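Local atomic coordinates of sulfite reductase, desulfoviridin-type subunit gamma (dsvC) (Archaeoglobus fulgidus, PDB entry 2A5W), a protein that probably acts as a sulfur carrier in dissimilatory sulfite reduction. Residues P2-K7 / E27-A32. Residues are numbered along the deposited sequence; the frame is centred on the assembly and turned at random.
Sequences PELEVK and EEVAEA
Val6 of strand 3-6 and Val29 of helix 27-34 are the closest backbone pair, their CA atoms 6.4 Å apart, and the axes of strand 3-6 and the helical segment 27-32 come within 8.9 Å at an angle of 126°. No direct hydrogen bond joins the two segments; the contact is mainly apolar. Val6 fills its middle. Val6 CB rests on Ala32 CB at 3.9 Å, and the two methyls of Val6 divide over the helix. Val6 CG1 reaches Val29 CG2, and the two valine side chains cross at about a right angle. Val6 CG2, anti to the backbone N, turns to the carbonyl of Glu28 and lies 3.9 Å from Glu28 O. That oxygen already accepts the helical bond from Ala32 N. Two residues earlier, Leu4, also directed at the helix, sets CD2 against Ala32 CB at 4.0 Å. Ala32 CB thus touches both Leu4 and Val6.

The edge of the contact is more polar. Lys7 lays its aliphatic chain obliquely across the carboxylate of Glu28, with Lys7 CB 3.7 Å from Glu28 OE2. The chain bends at chi3 and chi4, and Lys7 NZ stays 5.2 Å from Glu28 OE2, too far for a salt bridge. One water bridges the segments instead. It accepts from Lys7 N at 3.0 Å and donates to Glu28 OE1.

Strand 3-6 pairs with antiparallel strand 9-12, and Leu11 of that strand touches both Val6 and Val29. The small hairpin therefore packs through its apolar side chains on helix 27-34. Ala30 and Glu31 of this helix meet Trp51 of helix 48-64, so helix 27-34 lies between the hairpin and that longer helix.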
ATOM      1  N   PRO A   2     -10.154   2.881 -13.548  1.00 33.62           N
ATOM      2  CA  PRO A   2      -9.539   2.640 -14.861  1.00 33.82           C
ATOM      3  C   PRO A   2      -8.730   1.344 -14.809  1.00 34.25           C
ATOM      4  O   PRO A   2      -8.827   0.608 -13.824  1.00 34.41           O
ATOM      5  CB  PRO A   2      -8.592   3.828 -15.002  1.00 32.87           C
ATOM      6  CG  PRO A   2      -8.089   4.000 -13.596  1.00 33.85           C
ATOM      7  CD  PRO A   2      -9.334   3.798 -12.731  1.00 33.33           C
ATOM      8  N   GLU A   3      -7.916   1.080 -15.833  1.00 34.39           N
ATOM      9  CA  GLU A   3      -7.130  -0.162 -15.878  1.00 33.78           C
ATOM     10  C   GLU A   3      -5.666   0.057 -15.521  1.00 33.19           C
ATOM     11  O   GLU A   3      -5.182   1.208 -15.481  1.00 32.70           O
ATOM     12  CB  GLU A   3      -7.275  -0.823 -17.255  1.00 34.69           C
ATOM     13  CG  GLU A   3      -8.727  -1.212 -17.521  1.00 37.64           C
ATOM     14  CD  GLU A   3      -8.942  -1.965 -18.804  1.00 41.81           C
ATOM     15  OE1 GLU A   3      -9.426  -3.123 -18.706  1.00 44.40           O
ATOM     16  OE2 GLU A   3      -8.650  -1.405 -19.893  1.00 41.85           O
ATOM     17  N   LEU A   4      -4.985  -1.053 -15.241  1.00 32.05           N
ATOM     18  CA  LEU A   4      -3.557  -1.094 -15.012  1.00 32.16           C
ATOM     19  C   LEU A   4      -2.992  -2.278 -15.797  1.00 32.74           C
ATOM     20  O   LEU A   4      -3.292  -3.439 -15.494  1.00 32.05           O
ATOM     21  CB  LEU A   4      -3.242  -1.259 -13.498  1.00 32.03           C
ATOM     22  CG  LEU A   4      -1.768  -1.249 -13.024  1.00 31.64           C
ATOM     23  CD1 LEU A   4      -1.171   0.155 -13.097  1.00 30.65           C
ATOM     24  CD2 LEU A   4      -1.598  -1.828 -11.620  1.00 31.20           C
ATOM     25  N   GLU A   5      -2.193  -1.977 -16.815  1.00 33.54           N
ATOM     26  CA  GLU A   5      -1.440  -2.997 -17.535  1.00 35.18           C
ATOM     27  C   GLU A   5      -0.176  -3.358 -16.766  1.00 35.57           C
ATOM     28  O   GLU A   5       0.650  -2.504 -16.463  1.00 35.27           O
ATOM     29  CB  GLU A   5      -1.049  -2.523 -18.934  1.00 34.92           C
ATOM     30  CG  GLU A   5      -2.094  -2.745 -19.986  1.00 36.04           C
ATOM     31  CD  GLU A   5      -1.619  -2.332 -21.376  1.00 36.81           C
ATOM     32  OE1 GLU A   5      -0.834  -1.366 -21.502  1.00 37.10           O
ATOM     33  OE2 GLU A   5      -2.039  -2.983 -22.354  1.00 42.17           O
ATOM     34  N   VAL A   6      -0.070  -4.635 -16.435  1.00 36.93           N
ATOM     35  CA  VAL A   6       1.103  -5.236 -15.814  1.00 38.41           C
ATOM     36  C   VAL A   6       1.033  -6.747 -16.080  1.00 39.35           C
ATOM     37  O   VAL A   6      -0.054  -7.332 -16.062  1.00 39.44           O
ATOM     38  CB  VAL A   6       1.192  -4.931 -14.278  1.00 38.14           C
ATOM     39  CG1 VAL A   6      -0.156  -5.117 -13.591  1.00 37.85           C
ATOM     40  CG2 VAL A   6       2.290  -5.785 -13.610  1.00 38.54           C
ATOM     41  N   LYS A   7       2.188  -7.354 -16.358  1.00 41.11           N
ATOM     42  CA  LYS A   7       2.336  -8.815 -16.574  1.00 42.40           C
ATOM     43  C   LYS A   7       1.374  -9.461 -17.589  1.00 42.67           C
ATOM     44  O   LYS A   7       0.797 -10.530 -17.331  1.00 43.20           O
ATOM     45  CB  LYS A   7       2.373  -9.588 -15.230  1.00 42.54           C
ATOM     46  CG  LYS A   7       1.038  -9.758 -14.477  1.00 42.96           C
ATOM     47  CD  LYS A   7       1.251 -10.169 -13.018  1.00 43.62           C
ATOM     48  CE  LYS A   7       1.772 -11.623 -12.861  1.00 46.95           C
ATOM     49  NZ  LYS A   7       0.710 -12.692 -13.027  1.00 48.61           N
ATOM     50  N   GLU A  27       4.354  -8.835  -6.183  1.00 36.37           N
ATOM     51  CA  GLU A  27       5.412  -7.805  -6.189  1.00 37.72           C
ATOM     52  C   GLU A  27       5.454  -6.947  -7.471  1.00 37.11           C
ATOM     53  O   GLU A  27       5.699  -5.738  -7.404  1.00 36.65           O
ATOM     54  CB  GLU A  27       6.795  -8.434  -5.907  1.00 37.55           C
ATOM     55  CG  GLU A  27       7.016  -8.717  -4.404  1.00 39.85           C
ATOM     56  CD  GLU A  27       8.438  -9.169  -4.034  1.00 40.84           C
ATOM     57  OE1 GLU A  27       9.226  -9.543  -4.930  1.00 44.26           O
ATOM     58  OE2 GLU A  27       8.765  -9.154  -2.816  1.00 46.61           O
ATOM     59  N   GLU A  28       5.214  -7.581  -8.616  1.00 36.26           N
ATOM     60  CA  GLU A  28       5.170  -6.903  -9.910  1.00 36.63           C
ATOM     61  C   GLU A  28       4.049  -5.876  -9.964  1.00 35.52           C
ATOM     62  O   GLU A  28       4.261  -4.735 -10.363  1.00 35.18           O
ATOM     63  CB  GLU A  28       4.968  -7.919 -11.046  1.00 36.73           C
ATOM     64  CG  GLU A  28       6.210  -8.244 -11.840  1.00 38.24           C
ATOM     65  CD  GLU A  28       5.890  -9.042 -13.101  1.00 39.56           C
ATOM     66  OE1 GLU A  28       6.216  -8.572 -14.226  1.00 41.95           O
ATOM     67  OE2 GLU A  28       5.290 -10.135 -12.960  1.00 43.89           O
ATOM     68  N   VAL A  29       2.857  -6.306  -9.559  1.00 34.98           N
ATOM     69  CA  VAL A  29       1.690  -5.432  -9.466  1.00 34.24           C
ATOM     70  C   VAL A  29       1.967  -4.302  -8.481  1.00 33.76           C
ATOM     71  O   VAL A  29       1.651  -3.146  -8.758  1.00 33.85           O
ATOM     72  CB  VAL A  29       0.400  -6.225  -9.084  1.00 33.79           C
ATOM     73  CG1 VAL A  29      -0.784  -5.291  -8.956  1.00 35.12           C
ATOM     74  CG2 VAL A  29       0.083  -7.303 -10.158  1.00 33.84           C
ATOM     75  N   ALA A  30       2.567  -4.626  -7.333  1.00 32.92           N
ATOM     76  CA  ALA A  30       2.892  -3.597  -6.346  1.00 32.64           C
ATOM     77  C   ALA A  30       3.721  -2.511  -6.998  1.00 32.48           C
ATOM     78  O   ALA A  30       3.479  -1.323  -6.784  1.00 32.20           O
ATOM     79  CB  ALA A  30       3.635  -4.192  -5.138  1.00 32.24           C
ATOM     80  N   GLU A  31       4.690  -2.937  -7.816  1.00 32.66           N
ATOM     81  CA  GLU A  31       5.612  -2.038  -8.498  1.00 33.14           C
ATOM     82  C   GLU A  31       4.912  -1.143  -9.501  1.00 32.52           C
ATOM     83  O   GLU A  31       5.230   0.044  -9.615  1.00 33.13           O
ATOM     84  CB  GLU A  31       6.664  -2.853  -9.232  1.00 34.36           C
ATOM     85  CG  GLU A  31       8.004  -2.171  -9.334  1.00 38.47           C
ATOM     86  CD  GLU A  31       8.738  -2.113  -8.006  1.00 40.77           C
ATOM     87  OE1 GLU A  31       9.031  -3.195  -7.440  1.00 44.54           O
ATOM     88  OE2 GLU A  31       9.054  -0.987  -7.560  1.00 39.60           O
ATOM     89  N   ALA A  32       3.968  -1.714 -10.238  1.00 31.26           N
ATOM     90  CA  ALA A  32       3.201  -0.949 -11.213  1.00 31.17           C
ATOM     91  C   ALA A  32       2.320   0.084 -10.484  1.00 30.90           C
ATOM     92  O   ALA A  32       2.224   1.259 -10.880  1.00 31.08           O
ATOM     93  CB  ALA A  32       2.364  -1.890 -12.067  1.00 30.22           C
TER
HETATM   94  O   HOH W   1       5.158  -6.948 -16.640  1.00 54.73           O